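Local structure of toxin-like protein (Paenibacillus larvae subsp. larvae BRL-230010, 5DZQ) at residues K159-K162 / G163-A166; N114-R118 / E119-K123. The protein probably transfers ADP-ribose from NAD+ to a target protein, as a C3-like mono-ADP-ribosyltransferase toxin. One frame throughout, in Å; residues are numbered along the deposited sequence.

Interaction 1: residues K159-K162 / G163-A166; sequences KVPK and GAHA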
loop_
_atom_site.group_PDB
_atom_site.type_symbol
_atom_site.label_atom_id
_atom_site.label_comp_id
_atom_site.label_asym_id
_atom_site.label_seq_id
_atom_site.Cartn_x
_atom_site.Cartn_y
_atom_site.Cartn_z
ATOM N N LYS B 159 15.125 -13.154 -9.004
ATOM C CA LYS B 159 15.406 -13.579 -10.362
ATOM C C LYS B 159 14.226 -14.419 -10.831
ATOM O O LYS B 159 13.895 -15.438 -10.231
ATOM C CB LYS B 159 16.723 -14.360 -10.430
ATOM C CG LYS B 159 17.021 -14.979 -11.790
ATOM C CD LYS B 159 18.420 -15.625 -11.826
ATOM C CE LYS B 159 18.599 -16.618 -10.687
ATOM N NZ LYS B 159 20.002 -17.120 -10.599
ATOM N N VAL B 160 13.554 -13.956 -11.875
ATOM C CA VAL B 160 12.405 -14.677 -12.406
ATOM C C VAL B 160 12.835 -15.311 -13.712
ATOM O O VAL B 160 13.250 -14.606 -14.631
ATOM C CB VAL B 160 11.196 -13.757 -12.631
ATOM C CG1 VAL B 160 9.949 -14.570 -12.926
ATOM C CG2 VAL B 160 10.972 -12.874 -11.413
ATOM N N PRO B 161 12.744 -16.647 -13.801
ATOM C CA PRO B 161 13.296 -17.370 -14.951
ATOM C C PRO B 161 12.477 -17.207 -16.224
ATOM O O PRO B 161 11.267 -17.024 -16.161
ATOM C CB PRO B 161 13.277 -18.831 -14.487
ATOM C CG PRO B 161 12.151 -18.892 -13.521
ATOM C CD PRO B 161 12.135 -17.555 -12.813
ATOM N N LYS B 162 13.150 -17.267 -17.371
ATOM C CA LYS B 162 12.483 -17.337 -18.666
ATOM C C LYS B 162 11.391 -18.408 -18.655
ATOM O O LYS B 162 11.576 -19.499 -18.105
ATOM C CB LYS B 162 13.512 -17.633 -19.769
ATOM C CG LYS B 162 12.955 -17.599 -21.187
ATOM C CD LYS B 162 14.005 -18.050 -22.190
ATOM C CE LYS B 162 13.602 -17.723 -23.619
ATOM N NZ LYS B 162 12.349 -18.410 -24.016
ATOM N N GLY B 163 10.243 -18.088 -19.244
ATOM C CA GLY B 163 9.170 -19.057 -19.386
ATOM C C GLY B 163 8.188 -19.069 -18.230
ATOM O O GLY B 163 7.140 -19.699 -18.322
ATOM N N ALA B 164 8.520 -18.372 -17.144
ATOM C CA ALA B 164 7.644 -18.314 -15.969
ATOM C C ALA B 164 6.357 -17.571 -16.279
ATOM O O ALA B 164 6.344 -16.645 -17.100
ATOM C CB ALA B 164 8.355 -17.647 -14.797
ATOM N N HIS B 165 5.270 -17.975 -15.629
ATOM C CA HIS B 165 4.063 -17.182 -15.677
ATOM C C HIS B 165 4.366 -15.894 -14.933
ATOM O O HIS B 165 4.803 -15.908 -13.775
ATOM C CB HIS B 165 2.867 -17.931 -15.077
ATOM C CG HIS B 165 2.500 -19.173 -15.830
ATOM N ND1 HIS B 165 2.433 -19.214 -17.208
ATOM C CD2 HIS B 165 2.201 -20.422 -15.404
ATOM C CE1 HIS B 165 2.103 -20.433 -17.596
ATOM N NE2 HIS B 165 1.959 -21.188 -16.520
ATOM N N ALA B 166 4.172 -14.784 -15.623
ATOM C CA ALA B 166 4.410 -13.460 -15.056
ATOM C C ALA B 166 3.975 -12.468 -16.103
ATOM O O ALA B 166 4.399 -12.565 -17.253
ATOM C CB ALA B 166 5.890 -13.254 -14.687
#

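Interaction 2: residues N114-R118 / E119-K123; sequences NKVNR and ELFRK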
loop_
_atom_site.group_PDB
_atom_site.type_symbol
_atom_site.label_atom_id
_atom_site.label_comp_id
_atom_site.label_asym_id
_atom_site.label_seq_id
_atom_site.Cartn_x
_atom_site.Cartn_y
_atom_site.Cartn_z
ATOM N N ASN B 114 18.005 2.832 14.536
ATOM C CA ASN B 114 18.191 2.832 13.088
ATOM C C ASN B 114 19.133 1.747 12.583
ATOM O O ASN B 114 19.453 1.710 11.396
ATOM C CB ASN B 114 18.702 4.192 12.625
ATOM C CG ASN B 114 17.677 5.284 12.807
ATOM O OD1 ASN B 114 16.472 5.025 12.795
ATOM N ND2 ASN B 114 18.146 6.514 12.986
ATOM N N LYS B 115 19.574 0.867 13.476
ATOM C CA LYS B 115 20.476 -0.217 13.090
ATOM C C LYS B 115 19.822 -1.586 13.242
ATOM O O LYS B 115 18.964 -1.775 14.102
ATOM C CB LYS B 115 21.756 -0.151 13.918
ATOM C CG LYS B 115 22.608 1.066 13.611
ATOM C CD LYS B 115 23.883 1.064 14.431
ATOM C CE LYS B 115 24.824 2.177 14.001
ATOM N NZ LYS B 115 26.120 2.105 14.739
ATOM N N VAL B 116 20.227 -2.537 12.405
ATOM C CA VAL B 116 19.751 -3.912 12.520
ATOM C C VAL B 116 20.380 -4.601 13.721
ATOM O O VAL B 116 21.596 -4.558 13.901
ATOM C CB VAL B 116 20.067 -4.745 11.262
ATOM C CG1 VAL B 116 19.546 -6.172 11.420
ATOM C CG2 VAL B 116 19.477 -4.100 10.036
ATOM N N ASN B 117 19.535 -5.222 14.539
ATOM C CA ASN B 117 19.975 -6.058 15.651
ATOM C C ASN B 117 20.815 -7.226 15.130
ATOM O O ASN B 117 20.285 -8.160 14.525
ATOM C CB ASN B 117 18.755 -6.561 16.438
ATOM C CG ASN B 117 19.126 -7.199 17.762
ATOM O OD1 ASN B 117 20.078 -7.974 17.849
ATOM N ND2 ASN B 117 18.366 -6.877 18.804
ATOM N N ARG B 118 22.121 -7.169 15.360
ATOM C CA ARG B 118 23.037 -8.134 14.761
ATOM C C ARG B 118 22.793 -9.570 15.233
ATOM O O ARG B 118 22.766 -10.499 14.422
ATOM C CB ARG B 118 24.481 -7.728 15.039
ATOM C CG ARG B 118 24.928 -6.468 14.286
ATOM C CD ARG B 118 24.543 -6.531 12.810
ATOM N NE ARG B 118 25.219 -5.509 11.999
ATOM C CZ ARG B 118 24.698 -4.321 11.677
ATOM N NH1 ARG B 118 23.490 -3.967 12.100
ATOM N NH2 ARG B 118 25.395 -3.473 10.938
ATOM N N GLU B 119 22.603 -9.756 16.536
ATOM C CA GLU B 119 22.372 -11.096 17.064
ATOM C C GLU B 119 21.057 -11.666 16.547
ATOM O O GLU B 119 20.989 -12.831 16.154
ATOM C CB GLU B 119 22.376 -11.094 18.594
ATOM C CG GLU B 119 22.444 -12.493 19.191
ATOM C CD GLU B 119 22.247 -12.506 20.695
ATOM O OE1 GLU B 119 23.122 -11.982 21.422
ATOM O OE2 GLU B 119 21.213 -13.044 21.148
ATOM N N LEU B 120 20.013 -10.846 16.528
ATOM C CA LEU B 120 18.726 -11.314 16.047
ATOM C C LEU B 120 18.720 -11.524 14.535
ATOM O O LEU B 120 17.982 -12.377 14.030
ATOM C CB LEU B 120 17.612 -10.341 16.435
ATOM C CG LEU B 120 16.221 -10.980 16.378
ATOM C CD1 LEU B 120 16.058 -12.018 17.492
ATOM C CD2 LEU B 120 15.109 -9.939 16.429
ATOM N N PHE B 121 19.519 -10.746 13.802
ATOM C CA PHE B 121 19.586 -10.937 12.359
ATOM C C PHE B 121 20.142 -12.319 12.054
ATOM O O PHE B 121 19.640 -13.024 11.176
ATOM C CB PHE B 121 20.441 -9.864 11.686
ATOM C CG PHE B 121 20.567 -10.041 10.196
ATOM C CD1 PHE B 121 19.511 -9.716 9.353
ATOM C CD2 PHE B 121 21.738 -10.528 9.637
ATOM C CE1 PHE B 121 19.623 -9.878 7.982
ATOM C CE2 PHE B 121 21.853 -10.692 8.260
ATOM C CZ PHE B 121 20.795 -10.368 7.434
ATOM N N ARG B 122 21.174 -12.699 12.802
ATOM C CA ARG B 122 21.771 -14.025 12.708
ATOM C C ARG B 122 20.710 -15.122 12.767
ATOM O O ARG B 122 20.682 -16.023 11.926
ATOM C CB ARG B 122 22.785 -14.210 13.833
ATOM C CG ARG B 122 23.946 -15.130 13.518
ATOM C CD ARG B 122 25.031 -14.960 14.581
ATOM N NE ARG B 122 25.383 -13.551 14.752
ATOM C CZ ARG B 122 25.835 -13.016 15.884
ATOM N NH1 ARG B 122 25.995 -13.773 16.963
ATOM N NH2 ARG B 122 26.125 -11.722 15.935
ATOM N N LYS B 123 19.828 -15.023 13.757
ATOM C CA LYS B 123 18.729 -15.968 13.918
ATOM C C LYS B 123 17.788 -15.944 12.710
ATOM O O LYS B 123 17.368 -16.992 12.218
ATOM C CB LYS B 123 17.952 -15.658 15.197
ATOM C CG LYS B 123 16.964 -16.732 15.621
ATOM C CD LYS B 123 15.884 -16.143 16.524
ATOM C CE LYS B 123 15.020 -17.218 17.162
ATOM N NZ LYS B 123 15.762 -17.949 18.227
#

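Interaction 1: residues K159-K162 / G163-A166
A single hydrogen bond joins P161 to A164: the amide N of A164 lies 3.2 Å from the carbonyl O of P161. The bond is fairly straight at the hydrogen, with an N-H...O angle of 155°, but the donor is tilted 34° from the carbonyl plane. It closes a four-residue turn, and the backbone of the two central residues, K162 and G163, the latter at positive phi, makes it a type II beta turn. In such a turn the peptide between the central residues is oriented with its carbonyl toward the side that a CB on the third residue would occupy; a CB on G163 would collide with the O of K162, which accounts for glycine here. The turn follows the end of strand 154-160, a member of the mixed central sheet of the ADP-ribosyltransferase fold, and starts the loop leading to strand 167-170.

Apolar contacts gather at the base of the turn, where its two arms separate. The methyl CB of A164 points back at the incoming chain and lies 3.9 Å from CG1 of V160. That branch is anti to the backbone N (chi1 -169°), which sets it beside the carbonyl carbon, where it meets the methyl of A164. CG of P161, on the proline ring, approaches the same methyl at 4.2 Å, a looser contact. V160 is buried and also packs on V91, V93 and L183, whereas the long chain of K162 leads away from the turn.

T90 and L87, from the segment leading into strand 91-97 of the same chain, hold the turn: OG1 of T90 accepts from the backbone N of K162, and G163 and A164 form backbone bonds with L87.

Interaction 2: residues N114-R118 / E119-K123
N117 and L120 meet with their side chains at a slant: CG of the asparagine amide lies 3.7 Å from CB of the leucine, while OD1 reaches the backbone. The N of L120 donates to that OD1 at 3.2 Å, and the bond is nearly straight at the hydrogen (169°). At the acceptor it is less regular, since the donor sits above the amide plane, 53° out of it, rather than on a lone pair. With CG anti to the backbone N (chi1 -168°), the amide is carried forward over the first turn of the helix.

This is an N-cap. N117 directly precedes helix 118-128, and its side chain takes up an amide N-H that has no earlier helical carbonyl to meet. The backbone of N117 also serves the helix, its O accepting from F121 N at 2.8 Å; one residue on, R118 O accepts from R122 N.

V116, just before the cap, and F121, four residues after it, also approach aslant and form the apolar N'-N4 contact of a hydrophobic staple. CG1 of V116 lies 3.8 Å from CB of F121 and 4.1 Å from CD1, so the methyl rests at the root of the aromatic side chain. Both residues are buried, and both touch I196 and I205 of the central sheet.

R118 turns back along the incoming chain, bent at chi2, and brings NH1 to the O of V116 at 2.7 Å. That O lies close to the guanidinium plane, and NH1 sits in the carbonyl plane, on one of its lone pairs. NH1 also forms a salt bridge with E203, whose OE1 accepts from V116 N as well. At the next turn, R122 folds back so that CA of E119 lies 4.0 Å above one face of its guanidinium, offset toward the rim.

In the fold
From the N terminus the chain reaches interaction 2 first: there the short strand 115-116 passes into helix 118-128, and the contact closes only the local step between them. Strands 132-135 and 139-142 follow before strand 154-160 leads into interaction 1, where a tight turn starts the connection to strand 167-170. The two contacts are in series, neither enclosing nor crossing the other, with centres 32 Å apart and nearest atoms about 18 Å apart. Interaction 1 begins on a strand of the five-stranded mixed sheet, whereas interaction 2 packs against it: V116 and F121 pack on strands 187-198 and 203-211, while V160 and P161 touch V211, making strand 203-211 their shared neighbour.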